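Long-range contacts in 11S globulin subunit beta (Cucurbita maxima, PDB 2E9Q), which serves as a seed storage protein, a nutrient reservoir built as a hexamer of two-cupin subunits in pumpkin: residues A45-V50 with T69-G74; F80-K85 with V166-D171; C282-K287 with L314-Q319; A324-L329 with E395-K400. All coordinates share one frame; numbering follows the deposited sequence. Where two conformers were deposited one is given.

Contact 1 of 4, residues A45-V50 with T69-G74. Unlike the reference sequence in segment 45-50: Gly46 (reference Ile).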
loop_
_atom_site.group_PDB
_atom_site.type_symbol
_atom_site.label_atom_id
_atom_site.label_comp_id
_atom_site.label_asym_id
_atom_site.label_seq_id
_atom_site.Cartn_x
_atom_site.Cartn_y
_atom_site.Cartn_z
ATOM N N ALA A 45 -31.727 -15.301 -18.377
ATOM C CA ALA A 45 -31.277 -16.682 -18.222
ATOM C C ALA A 45 -30.675 -17.057 -16.876
ATOM O O ALA A 45 -29.914 -18.015 -16.781
ATOM C CB ALA A 45 -30.293 -17.022 -19.335
ATOM N N GLY A 46 -31.024 -16.321 -15.832
ATOM C CA GLY A 46 -30.489 -16.626 -14.518
ATOM C C GLY A 46 -30.717 -15.466 -13.582
ATOM O O GLY A 46 -31.585 -14.632 -13.834
ATOM N N PHE A 47 -29.942 -15.396 -12.509
ATOM C CA PHE A 47 -30.096 -14.304 -11.559
ATOM C C PHE A 47 -28.841 -14.096 -10.722
ATOM O O PHE A 47 -28.063 -15.019 -10.499
ATOM C CB PHE A 47 -31.321 -14.559 -10.656
ATOM C CG PHE A 47 -31.245 -15.831 -9.864
ATOM C CD1 PHE A 47 -30.630 -15.854 -8.618
ATOM C CD2 PHE A 47 -31.795 -17.007 -10.362
ATOM C CE1 PHE A 47 -30.561 -17.026 -7.871
ATOM C CE2 PHE A 47 -31.735 -18.195 -9.630
ATOM C CZ PHE A 47 -31.115 -18.205 -8.376
ATOM N N THR A 48 -28.668 -12.869 -10.254
ATOM C CA THR A 48 -27.512 -12.478 -9.466
ATOM C C THR A 48 -27.875 -12.034 -8.056
ATOM O O THR A 48 -28.738 -11.173 -7.863
ATOM C CB THR A 48 -26.787 -11.318 -10.154
ATOM O OG1 THR A 48 -26.377 -11.737 -11.459
ATOM C CG2 THR A 48 -25.583 -10.855 -9.328
ATOM N N GLU A 49 -27.195 -12.615 -7.078
ATOM C CA GLU A 49 -27.414 -12.283 -5.688
ATOM C C GLU A 49 -26.162 -11.577 -5.154
ATOM O O GLU A 49 -25.027 -11.968 -5.485
ATOM C CB GLU A 49 -27.694 -13.559 -4.898
ATOM C CG GLU A 49 -29.000 -14.256 -5.297
ATOM C CD GLU A 49 -29.203 -15.561 -4.557
ATOM O OE1 GLU A 49 -28.594 -16.580 -4.953
ATOM O OE2 GLU A 49 -29.956 -15.564 -3.564
ATOM N N VAL A 50 -26.371 -10.540 -4.340
ATOM C CA VAL A 50 -25.266 -9.767 -3.776
ATOM C C VAL A 50 -25.347 -9.636 -2.262
ATOM O O VAL A 50 -26.423 -9.385 -1.712
ATOM C CB VAL A 50 -25.224 -8.359 -4.388
ATOM C CG1 VAL A 50 -24.009 -7.613 -3.890
ATOM C CG2 VAL A 50 -25.202 -8.454 -5.909
ATOM N N THR A 69 -26.260 -17.339 -10.813
ATOM C CA THR A 69 -26.907 -18.596 -11.124
ATOM C C THR A 69 -27.304 -18.479 -12.576
ATOM O O THR A 69 -28.234 -17.750 -12.924
ATOM C CB THR A 69 -28.135 -18.822 -10.239
ATOM O OG1 THR A 69 -27.699 -19.072 -8.893
ATOM C CG2 THR A 69 -28.932 -20.012 -10.737
ATOM N N ILE A 70 -26.573 -19.186 -13.428
ATOM C CA ILE A 70 -26.821 -19.133 -14.853
ATOM C C ILE A 70 -27.457 -20.423 -15.322
ATOM O O ILE A 70 -26.921 -21.518 -15.125
ATOM C CB ILE A 70 -25.504 -18.873 -15.608
ATOM C CG1 ILE A 70 -24.838 -17.623 -15.019
ATOM C CG2 ILE A 70 -25.771 -18.684 -17.109
ATOM C CD1 ILE A 70 -23.437 -17.401 -15.493
ATOM N N ARG A 71 -28.622 -20.289 -15.938
ATOM C CA ARG A 71 -29.339 -21.456 -16.419
ATOM C C ARG A 71 -28.753 -21.913 -17.746
ATOM O O ARG A 71 -28.088 -21.137 -18.441
ATOM C CB ARG A 71 -30.814 -21.107 -16.621
ATOM C CG ARG A 71 -31.498 -20.513 -15.404
ATOM C CD ARG A 71 -32.733 -19.727 -15.819
ATOM N NE ARG A 71 -33.320 -19.008 -14.696
ATOM C CZ ARG A 71 -34.038 -17.902 -14.817
ATOM N NH1 ARG A 71 -34.261 -17.384 -16.015
ATOM N NH2 ARG A 71 -34.527 -17.310 -13.740
ATOM N N PRO A 72 -28.980 -23.186 -18.109
ATOM C CA PRO A 72 -28.469 -23.746 -19.363
ATOM C C PRO A 72 -28.639 -22.789 -20.529
ATOM O O PRO A 72 -29.687 -22.158 -20.680
ATOM C CB PRO A 72 -29.284 -25.014 -19.513
ATOM C CG PRO A 72 -29.351 -25.492 -18.086
ATOM C CD PRO A 72 -29.729 -24.209 -17.355
ATOM N N LYS A 73 -27.589 -22.677 -21.337
ATOM C CA LYS A 73 -27.578 -21.792 -22.497
ATOM C C LYS A 73 -27.489 -20.338 -22.055
ATOM O O LYS A 73 -27.703 -19.423 -22.851
ATOM C CB LYS A 73 -28.834 -21.994 -23.358
ATOM C CG LYS A 73 -29.027 -23.419 -23.892
ATOM C CD LYS A 73 -27.866 -23.861 -24.782
ATOM C CE LYS A 73 -28.039 -25.301 -25.261
ATOM N NZ LYS A 73 -26.881 -25.784 -26.076
ATOM N N GLY A 74 -27.165 -20.129 -20.785
ATOM C CA GLY A 74 -27.056 -18.777 -20.267
ATOM C C GLY A 74 -25.707 -18.129 -20.509
ATOM O O GLY A 74 -24.666 -18.769 -20.389
HETATM O O HOH W 1 -27.253 -16.633 -7.632
#
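The phenyl ring of Phe47 carries Thr69 over one of its faces and has the carboxylate carbon of Glu49 and, farther off, Arg71 NH2 at its edge. These groups line one face of an antiparallel pairing between strands 46-50 and 63-70 in the N-terminal cupin barrel. Thr69 CB sits 3.7 Å from the centroid of the Phe47 ring, 17° off its normal, a CH-pi contact. The ring reaches that place because Phe47 CG takes the crowded position between the backbone N and carbonyl carbon (chi1 59°). Arg71 stretches its side chain back along the 45-50 backbone, so that Gly46 N lies over a face of the guanidinium, 3.4 Å from Arg71 NH1; both are donors. Phe47 and Thr69 form a hydrogen-bonded pair with two backbone bonds, and Arg71 N, opening a type II turn to Gly74, adds a 2.7 Å bond to Ala45 O. Gly46, isoleucine in the reference sequence, has no room for a side chain on this backbone: a CB would collide with Thr69 O and jam against Ala45 O. Water 1 bridges the strands, hydrogen-bonded to Glu49 OE1 at 3.0 Å and to Thr69 OG1 at 2.8 Å.

Contact 2 of 4, residues F80-K85 with V166-D171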
loop_
_atom_site.group_PDB
_atom_site.type_symbol
_atom_site.label_atom_id
_atom_site.label_comp_id
_atom_site.label_asym_id
_atom_site.label_seq_id
_atom_site.Cartn_x
_atom_site.Cartn_y
_atom_site.Cartn_z
ATOM N N PHE A 80 -15.955 -5.533 -16.979
ATOM C CA PHE A 80 -14.726 -5.495 -16.192
ATOM C C PHE A 80 -14.976 -4.648 -14.957
ATOM O O PHE A 80 -15.833 -3.774 -14.976
ATOM C CB PHE A 80 -13.550 -4.921 -17.004
ATOM C CG PHE A 80 -13.816 -3.580 -17.630
ATOM C CD1 PHE A 80 -14.470 -3.483 -18.854
ATOM C CD2 PHE A 80 -13.383 -2.408 -17.013
ATOM C CE1 PHE A 80 -14.687 -2.242 -19.457
ATOM C CE2 PHE A 80 -13.597 -1.168 -17.607
ATOM C CZ PHE A 80 -14.248 -1.086 -18.831
ATOM N N SER A 81 -14.232 -4.911 -13.887
ATOM C CA SER A 81 -14.394 -4.159 -12.649
ATOM C C SER A 81 -13.084 -3.613 -12.084
ATOM O O SER A 81 -11.987 -4.072 -12.444
ATOM C CB SER A 81 -15.106 -5.016 -11.595
ATOM O OG SER A 81 -14.524 -6.295 -11.486
ATOM N N ASN A 82 -13.221 -2.640 -11.181
ATOM C CA ASN A 82 -12.088 -1.971 -10.553
ATOM C C ASN A 82 -11.392 -2.807 -9.495
ATOM O O ASN A 82 -10.401 -2.378 -8.926
ATOM C CB ASN A 82 -12.553 -0.650 -9.932
ATOM C CG ASN A 82 -13.575 -0.852 -8.812
ATOM O OD1 ASN A 82 -14.390 -1.775 -8.853
ATOM N ND2 ASN A 82 -13.543 0.027 -7.820
ATOM N N ALA A 83 -11.904 -4.001 -9.237
ATOM C CA ALA A 83 -11.319 -4.866 -8.226
ATOM C C ALA A 83 -11.036 -6.267 -8.757
ATOM O O ALA A 83 -11.749 -6.759 -9.625
ATOM C CB ALA A 83 -12.254 -4.948 -7.019
ATOM N N PRO A 84 -9.980 -6.920 -8.241
ATOM C CA PRO A 84 -9.607 -8.277 -8.660
ATOM C C PRO A 84 -10.664 -9.241 -8.114
ATOM O O PRO A 84 -11.261 -8.991 -7.052
ATOM C CB PRO A 84 -8.265 -8.511 -7.967
ATOM C CG PRO A 84 -7.802 -7.145 -7.560
ATOM C CD PRO A 84 -9.063 -6.433 -7.200
ATOM N N LYS A 85 -10.869 -10.350 -8.816
ATOM C CA LYS A 85 -11.855 -11.329 -8.397
ATOM C C LYS A 85 -11.395 -12.767 -8.503
ATOM O O LYS A 85 -10.558 -13.127 -9.342
ATOM C CB LYS A 85 -13.128 -11.206 -9.245
ATOM C CG LYS A 85 -13.927 -9.931 -9.069
ATOM C CD LYS A 85 -14.996 -9.849 -10.153
ATOM C CE LYS A 85 -15.858 -8.607 -10.007
ATOM N NZ LYS A 85 -17.005 -8.624 -10.961
ATOM N N VAL A 166 -4.554 -3.462 -3.877
ATOM C CA VAL A 166 -3.607 -2.526 -4.467
ATOM C C VAL A 166 -4.024 -2.112 -5.893
ATOM O O VAL A 166 -3.849 -0.955 -6.291
ATOM C CB VAL A 166 -2.181 -3.139 -4.488
ATOM C CG1 VAL A 166 -2.158 -4.375 -5.377
ATOM C CG2 VAL A 166 -1.173 -2.105 -4.967
ATOM N N ALA A 167 -4.601 -3.049 -6.645
ATOM C CA ALA A 167 -5.025 -2.790 -8.023
ATOM C C ALA A 167 -6.149 -1.760 -8.163
ATOM O O ALA A 167 -6.308 -1.155 -9.221
ATOM C CB ALA A 167 -5.437 -4.101 -8.699
ATOM N N ASN A 168 -6.930 -1.553 -7.110
ATOM C CA ASN A 168 -8.023 -0.576 -7.178
ATOM C C ASN A 168 -7.568 0.768 -6.625
ATOM O O ASN A 168 -7.270 0.888 -5.444
ATOM C CB ASN A 168 -9.240 -1.105 -6.410
ATOM C CG ASN A 168 -10.315 -0.056 -6.199
ATOM O OD1 ASN A 168 -10.484 0.861 -6.999
ATOM N ND2 ASN A 168 -11.066 -0.208 -5.114
ATOM N N GLN A 169 -7.512 1.778 -7.486
ATOM C CA GLN A 169 -7.069 3.101 -7.063
ATOM C C GLN A 169 -8.211 4.095 -6.877
ATOM O O GLN A 169 -7.966 5.276 -6.632
ATOM C CB GLN A 169 -6.077 3.683 -8.073
ATOM C CG GLN A 169 -4.865 2.803 -8.363
ATOM C CD GLN A 169 -3.768 3.564 -9.103
ATOM O OE1 GLN A 169 -3.947 4.726 -9.473
ATOM N NE2 GLN A 169 -2.632 2.910 -9.323
ATOM N N ILE A 170 -9.451 3.633 -7.003
ATOM C CA ILE A 170 -10.578 4.539 -6.843
ATOM C C ILE A 170 -10.996 4.640 -5.379
ATOM O O ILE A 170 -10.431 5.427 -4.620
ATOM C CB ILE A 170 -11.785 4.090 -7.683
ATOM C CG1 ILE A 170 -11.365 3.924 -9.146
ATOM C CG2 ILE A 170 -12.899 5.126 -7.575
ATOM C CD1 ILE A 170 -12.405 3.245 -10.001
ATOM N N ASP A 171 -11.994 3.853 -4.992
ATOM C CA ASP A 171 -12.479 3.850 -3.615
ATOM C C ASP A 171 -12.932 2.431 -3.293
ATOM O O ASP A 171 -13.056 1.604 -4.195
ATOM C CB ASP A 171 -13.622 4.866 -3.448
ATOM C CG ASP A 171 -14.827 4.528 -4.284
ATOM O OD1 ASP A 171 -15.673 5.426 -4.499
ATOM O OD2 ASP A 171 -14.935 3.363 -4.721
#
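Two asparagine side chains, Asn82 and Asn168, run alongside each other with their amide planes 70° apart, yet only a weak bond joins them: Asn82 ND2 to Asn168 OD1, 3.3 Å long and bent to 132° at the hydrogen. Each amide has firmer ties elsewhere. Asn82 ND2 also donates to the backbone of Tyr173 and its OD1 accepts from Arg175 N, while Asn168 OD1 accepts from Ile170 N at 3.0 Å, the donor standing above the carbonyl plane, which makes an Asx turn. On its other branch Asn168 ND2 gives a straight 2.8 Å bond to Asp171 O, in the plane of its own amide. Asn168 CG lies anti to the backbone N (chi1 169°), which carries the amide beside Asn82; the backbone itself brings Asn168 CB to a tight 3.0 Å from Asn82 O. Apolar contacts flank the pair: Ile170 CD1 rests 3.9 Å from Asn82 CB, and Pro84 CG meets Ala167 CB at 4.0 Å. Gln169 O accepts from His344 of a neighbouring subunit. The contact lays the loop after strand 155-162, folded round an Asx turn, against the connection between strands 74-81 and 85-91 of the N-terminal cupin barrel, at a subunit interface.

Contact 3 of 4, residues C282-K287 with L314-Q319; sequences CTLRLK and LPILRQ
Arg285, Leu314 and Ile316 bury the most surface where the segment leading into strand 287-289 crosses the type I turn Leu314-Leu317, which leads into the short helix 317-320 of the C-terminal cupin region. Arg285 and Leu314 run alongside one another, heading opposite ways, Leu314 CD1 coming to 3.5 Å from Arg285 CD and to 3.3 Å from Lys287 O. In one of its two conformers, described here, the chain of Arg285 bends at chi2 (105°) and folds its guanidinium over the Pro315 ring, whose CG and CD lie under one face; the arginine lies square across the proline. An alanine in place of Pro315 would lack CG and CD and probably leave that guanidinium face without its apolar support in this conformer. Ile316 packs on three residues of 282-287. With CG1 anti to the backbone N (chi1 -170°), its CD1 reaches Leu284 CD1 at 3.8 Å, its CG1 lies 4.2 Å from Leu286 CD2, and its CG2 packs on the carbonyl of Arg285. Leu284 also touches Pro315 through CD2, so that one leucine spans the two central residues of the turn. Strand 135-139 lies behind, with Val138 against Leu314, and Cys282 is disulfide-bonded to Cys103, the link between the acidic and basic chains of the mature subunit. Water 2 bridges the backbones, donating to Arg285 O at 2.6 Å and accepting from Ile316 N at 2.9 Å.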
loop_
_atom_site.group_PDB
_atom_site.type_symbol
_atom_site.label_atom_id
_atom_site.label_comp_id
_atom_site.label_asym_id
_atom_site.label_seq_id
_atom_site.Cartn_x
_atom_site.Cartn_y
_atom_site.Cartn_z
ATOM N N CYS A 282 1.284 -13.592 -20.168
ATOM C CA CYS A 282 0.318 -14.192 -21.079
ATOM C C CYS A 282 0.246 -15.709 -21.034
ATOM O O CYS A 282 -0.706 -16.304 -21.538
ATOM C CB CYS A 282 0.620 -13.758 -22.509
ATOM S SG CYS A 282 0.665 -11.958 -22.756
ATOM N N THR A 283 1.243 -16.339 -20.432
ATOM C CA THR A 283 1.269 -17.791 -20.362
ATOM C C THR A 283 0.777 -18.353 -19.023
ATOM O O THR A 283 0.580 -19.555 -18.886
ATOM C CB THR A 283 2.697 -18.323 -20.640
ATOM O OG1 THR A 283 2.633 -19.718 -20.971
ATOM C CG2 THR A 283 3.596 -18.133 -19.415
ATOM N N LEU A 284 0.571 -17.485 -18.039
ATOM C CA LEU A 284 0.113 -17.926 -16.724
ATOM C C LEU A 284 -1.278 -18.555 -16.744
ATOM O O LEU A 284 -2.154 -18.111 -17.480
ATOM C CB LEU A 284 0.114 -16.746 -15.758
ATOM C CG LEU A 284 1.472 -16.076 -15.543
ATOM C CD1 LEU A 284 1.335 -14.971 -14.507
ATOM C CD2 LEU A 284 2.482 -17.113 -15.079
ATOM N N ARG A 285 -1.484 -19.599 -15.950
ATOM C CA ARG A 285 -2.808 -20.203 -15.909
ATOM C C ARG A 285 -3.705 -19.211 -15.156
ATOM O O ARG A 285 -3.218 -18.409 -14.357
ATOM C CB ARG A 285 -2.769 -21.543 -15.168
ATOM C CG ARG A 285 -1.376 -22.124 -15.034
ATOM C CD ARG A 285 -0.877 -21.961 -13.613
ATOM N NE ARG A 285 0.576 -21.960 -13.528
ATOM C CZ ARG A 285 1.345 -21.031 -14.074
ATOM N NH1 ARG A 285 2.665 -21.092 -13.949
ATOM N NH2 ARG A 285 0.799 -20.049 -14.754
ATOM N N LEU A 286 -5.001 -19.245 -15.449
ATOM C CA LEU A 286 -5.951 -18.341 -14.821
ATOM C C LEU A 286 -6.978 -19.107 -14.005
ATOM O O LEU A 286 -8.054 -18.594 -13.691
ATOM C CB LEU A 286 -6.656 -17.498 -15.882
ATOM C CG LEU A 286 -5.715 -16.695 -16.781
ATOM C CD1 LEU A 286 -6.507 -15.703 -17.616
ATOM C CD2 LEU A 286 -4.704 -15.969 -15.916
ATOM N N LYS A 287 -6.642 -20.348 -13.678
ATOM C CA LYS A 287 -7.519 -21.170 -12.882
ATOM C C LYS A 287 -6.768 -22.341 -12.305
ATOM O O LYS A 287 -5.665 -22.668 -12.752
ATOM C CB LYS A 287 -8.704 -21.684 -13.706
ATOM C CG LYS A 287 -8.405 -22.783 -14.719
ATOM C CD LYS A 287 -9.726 -23.395 -15.209
ATOM C CE LYS A 287 -9.533 -24.438 -16.302
ATOM N NZ LYS A 287 -9.378 -23.815 -17.659
ATOM N N LEU A 314 -0.519 -21.401 -8.118
ATOM C CA LEU A 314 -1.091 -20.664 -9.224
ATOM C C LEU A 314 -0.430 -19.293 -9.203
ATOM O O LEU A 314 -0.921 -18.357 -8.561
ATOM C CB LEU A 314 -2.609 -20.555 -9.062
ATOM C CG LEU A 314 -3.398 -19.859 -10.185
ATOM C CD1 LEU A 314 -3.312 -20.669 -11.477
ATOM C CD2 LEU A 314 -4.854 -19.712 -9.759
ATOM N N PRO A 315 0.711 -19.167 -9.911
ATOM C CA PRO A 315 1.542 -17.965 -10.050
ATOM C C PRO A 315 0.792 -16.648 -10.193
ATOM O O PRO A 315 1.199 -15.631 -9.648
ATOM C CB PRO A 315 2.376 -18.271 -11.289
ATOM C CG PRO A 315 2.590 -19.738 -11.173
ATOM C CD PRO A 315 1.215 -20.244 -10.788
ATOM N N ILE A 316 -0.298 -16.660 -10.942
ATOM C CA ILE A 316 -1.052 -15.439 -11.150
ATOM C C ILE A 316 -1.589 -14.809 -9.843
ATOM O O ILE A 316 -1.828 -13.615 -9.784
ATOM C CB ILE A 316 -2.202 -15.688 -12.166
ATOM C CG1 ILE A 316 -2.842 -14.364 -12.568
ATOM C CG2 ILE A 316 -3.229 -16.615 -11.582
ATOM C CD1 ILE A 316 -1.866 -13.376 -13.117
ATOM N N LEU A 317 -1.753 -15.606 -8.797
ATOM C CA LEU A 317 -2.260 -15.088 -7.531
ATOM C C LEU A 317 -1.336 -14.029 -6.929
ATOM O O LEU A 317 -1.780 -13.136 -6.203
ATOM C CB LEU A 317 -2.475 -16.241 -6.560
ATOM C CG LEU A 317 -3.538 -17.206 -7.092
ATOM C CD1 LEU A 317 -3.803 -18.313 -6.096
ATOM C CD2 LEU A 317 -4.825 -16.416 -7.379
ATOM N N ARG A 318 -0.051 -14.132 -7.246
ATOM C CA ARG A 318 0.940 -13.181 -6.774
ATOM C C ARG A 318 0.546 -11.788 -7.269
ATOM O O ARG A 318 0.746 -10.796 -6.579
ATOM C CB ARG A 318 2.315 -13.572 -7.323
ATOM C CG ARG A 318 3.511 -12.819 -6.740
ATOM C CD ARG A 318 4.757 -13.066 -7.609
ATOM N NE ARG A 318 5.968 -12.412 -7.104
ATOM C CZ ARG A 318 7.101 -12.280 -7.797
ATOM N NH1 ARG A 318 7.193 -12.749 -9.036
ATOM N NH2 ARG A 318 8.154 -11.687 -7.248
ATOM N N GLN A 319 -0.029 -11.715 -8.466
ATOM C CA GLN A 319 -0.428 -10.430 -9.022
ATOM C C GLN A 319 -1.749 -9.896 -8.477
ATOM O O GLN A 319 -1.887 -8.689 -8.315
ATOM C CB GLN A 319 -0.500 -10.491 -10.548
ATOM C CG GLN A 319 -0.711 -9.112 -11.192
ATOM C CD GLN A 319 -2.155 -8.849 -11.619
ATOM O OE1 GLN A 319 -2.556 -7.700 -11.842
ATOM N NE2 GLN A 319 -2.938 -9.918 -11.750
HETATM O O HOH W 2 -1.002 -18.510 -13.003
#

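Contact 4 of 4, residues A324-L329 with E395-K400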
loop_
_atom_site.group_PDB
_atom_site.type_symbol
_atom_site.label_atom_id
_atom_site.label_comp_id
_atom_site.label_asym_id
_atom_site.label_seq_id
_atom_site.Cartn_x
_atom_site.Cartn_y
_atom_site.Cartn_z
ATOM N N ALA A 324 -7.209 -18.895 -2.001
ATOM C CA ALA A 324 -8.383 -19.588 -1.485
ATOM C C ALA A 324 -8.082 -20.976 -0.952
ATOM O O ALA A 324 -7.085 -21.606 -1.327
ATOM C CB ALA A 324 -9.445 -19.687 -2.568
ATOM N N GLU A 325 -8.971 -21.441 -0.082
ATOM C CA GLU A 325 -8.882 -22.757 0.533
ATOM C C GLU A 325 -10.280 -23.357 0.413
ATOM O O GLU A 325 -11.277 -22.682 0.708
ATOM C CB GLU A 325 -8.505 -22.653 2.016
ATOM C CG GLU A 325 -7.055 -22.265 2.315
ATOM C CD GLU A 325 -6.757 -22.242 3.812
ATOM O OE1 GLU A 325 -5.571 -22.283 4.205
ATOM O OE2 GLU A 325 -7.718 -22.177 4.604
ATOM N N ARG A 326 -10.355 -24.609 -0.031
ATOM C CA ARG A 326 -11.628 -25.298 -0.176
ATOM C C ARG A 326 -11.597 -26.417 0.849
ATOM O O ARG A 326 -10.788 -27.338 0.749
ATOM C CB ARG A 326 -11.767 -25.865 -1.595
ATOM C CG ARG A 326 -13.195 -26.247 -2.009
ATOM C CD ARG A 326 -13.629 -27.600 -1.449
ATOM N NE ARG A 326 -14.883 -28.048 -2.054
ATOM C CZ ARG A 326 -16.092 -27.621 -1.693
ATOM N NH1 ARG A 326 -17.175 -28.080 -2.315
ATOM N NH2 ARG A 326 -16.222 -26.754 -0.694
ATOM N N GLY A 327 -12.481 -26.330 1.837
ATOM C CA GLY A 327 -12.503 -27.326 2.889
ATOM C C GLY A 327 -13.649 -28.307 2.846
ATOM O O GLY A 327 -14.718 -28.039 2.299
ATOM N N VAL A 328 -13.414 -29.467 3.437
ATOM C CA VAL A 328 -14.428 -30.501 3.490
ATOM C C VAL A 328 -14.317 -31.180 4.839
ATOM O O VAL A 328 -13.276 -31.740 5.175
ATOM C CB VAL A 328 -14.232 -31.550 2.368
ATOM C CG1 VAL A 328 -15.151 -32.744 2.606
ATOM C CG2 VAL A 328 -14.528 -30.932 1.021
ATOM N N LEU A 329 -15.379 -31.095 5.626
ATOM C CA LEU A 329 -15.392 -31.730 6.932
ATOM C C LEU A 329 -16.415 -32.850 6.937
ATOM O O LEU A 329 -17.531 -32.678 6.447
ATOM C CB LEU A 329 -15.748 -30.724 8.036
ATOM C CG LEU A 329 -14.618 -29.927 8.686
ATOM C CD1 LEU A 329 -15.181 -29.035 9.811
ATOM C CD2 LEU A 329 -13.581 -30.896 9.244
ATOM N N GLU A 395 -19.004 -28.157 4.305
ATOM C CA GLU A 395 -18.130 -27.938 3.161
ATOM C C GLU A 395 -18.110 -26.466 2.742
ATOM O O GLU A 395 -19.153 -25.803 2.725
ATOM C CB GLU A 395 -18.558 -28.832 1.992
ATOM C CG GLU A 395 -18.050 -30.257 2.143
ATOM C CD GLU A 395 -18.764 -31.251 1.251
ATOM O OE1 GLU A 395 -18.898 -30.993 0.039
ATOM O OE2 GLU A 395 -19.184 -32.303 1.772
ATOM N N TRP A 396 -16.932 -25.954 2.385
ATOM C CA TRP A 396 -16.832 -24.542 2.029
ATOM C C TRP A 396 -15.652 -24.126 1.161
ATOM O O TRP A 396 -14.722 -24.897 0.908
ATOM C CB TRP A 396 -16.741 -23.724 3.315
ATOM C CG TRP A 396 -15.392 -23.823 3.946
ATOM C CD1 TRP A 396 -14.337 -22.977 3.759
ATOM C CD2 TRP A 396 -14.913 -24.881 4.786
ATOM N NE1 TRP A 396 -13.231 -23.441 4.425
ATOM C CE2 TRP A 396 -13.555 -24.609 5.065
ATOM C CE3 TRP A 396 -15.498 -26.036 5.324
ATOM C CZ2 TRP A 396 -12.770 -25.445 5.861
ATOM C CZ3 TRP A 396 -14.720 -26.876 6.116
ATOM C CH2 TRP A 396 -13.365 -26.573 6.376
ATOM N N ILE A 397 -15.708 -22.868 0.743
ATOM C CA ILE A 397 -14.646 -22.233 -0.013
ATOM C C ILE A 397 -14.353 -20.938 0.751
ATOM O O ILE A 397 -15.248 -20.103 0.965
ATOM C CB ILE A 397 -15.064 -21.906 -1.466
ATOM C CG1 ILE A 397 -13.887 -21.278 -2.198
ATOM C CG2 ILE A 397 -16.247 -20.976 -1.499
ATOM C CD1 ILE A 397 -12.680 -22.179 -2.270
ATOM N N ALA A 398 -13.106 -20.791 1.182
ATOM C CA ALA A 398 -12.679 -19.625 1.938
ATOM C C ALA A 398 -11.704 -18.744 1.159
ATOM O O ALA A 398 -10.574 -19.147 0.903
ATOM C CB ALA A 398 -12.035 -20.071 3.234
ATOM N N PHE A 399 -12.138 -17.540 0.803
ATOM C CA PHE A 399 -11.286 -16.615 0.066
ATOM C C PHE A 399 -10.376 -15.840 1.019
ATOM O O PHE A 399 -10.814 -15.401 2.089
ATOM C CB PHE A 399 -12.135 -15.637 -0.749
ATOM C CG PHE A 399 -13.120 -16.308 -1.649
ATOM C CD1 PHE A 399 -14.413 -16.582 -1.208
ATOM C CD2 PHE A 399 -12.750 -16.691 -2.940
ATOM C CE1 PHE A 399 -15.336 -17.228 -2.041
ATOM C CE2 PHE A 399 -13.657 -17.338 -3.785
ATOM C CZ PHE A 399 -14.956 -17.607 -3.335
ATOM N N LYS A 400 -9.117 -15.685 0.614
ATOM C CA LYS A 400 -8.105 -14.990 1.396
ATOM C C LYS A 400 -7.715 -13.678 0.728
ATOM O O LYS A 400 -7.608 -13.607 -0.494
ATOM C CB LYS A 400 -6.858 -15.870 1.531
ATOM C CG LYS A 400 -7.142 -17.299 1.972
ATOM C CD LYS A 400 -7.724 -17.385 3.377
ATOM C CE LYS A 400 -8.007 -18.835 3.729
ATOM N NZ LYS A 400 -8.503 -19.022 5.112
HETATM O O HOH W 3 -10.380 -22.595 5.466
#
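Strands 324-329 and 395-400 run antiparallel, their axes 4.6 Å apart at closest approach and 164° apart in direction, with Glu325-Ala398 and Gly327-Trp396 as hydrogen-bonded pairs. The indole of Trp396 lies flat over Gly327, whose CA stands 3.5 Å from the centroid of the six-membered ring, 12° off the normal. Its CG takes the position between backbone N and carbonyl carbon (chi1 75°), which turns the ring back across the neighbouring strand; any CB on Gly327 would strike it. Leu329 CG meets the ring edge 4.0 Å from Trp396 CZ3. Replacing Trp396 by alanine would probably uncover Gly327 and leave water 3, which donates to Glu325 OE2, without its donor at Trp396 NE1. The two strands are neighbours in an antiparallel sheet of the C-terminal cupin barrel. On the indole's face, Glu325 OE2 forms a salt bridge, its hydrogen bond weak at 3.3 Å, with Lys400 NZ, which also bonds Ser345 OG; Glu325 OE1 pairs with Arg447, assigned to a magnesium site. On the opposite face Arg326, bent at chi2, gives Trp396 O a weak 2.9 Å bond from NH2, which also bonds Thr350. Val328 CG1 and CG2 both touch Glu395 CG; in this conformer Glu395 OE2 pairs with Arg351.

How the contacts relate
The contacts follow one another along the chain, each closing before the next opens. Contacts 1 and 2 belong to the N-terminal cupin and contact 4 to the C-terminal one. Contact 1 ends on strand 63-70 and contact 2 begins on strand 74-81, with centres 24 Å apart. Contact 3 comes close to both halves: its nearest atoms are about 5 Å from those of contact 2 and about 5 Å from those of contact 4. Its helix 317-320 precedes strand 323-329 of contact 4, whereas strand 287-289 joins the sheet containing strands 46-50 and 63-70 of contact 1. Chain leading into the C-terminal cupin thus adds an edge strand to the N-terminal sheet, joining the two cupins within one subunit.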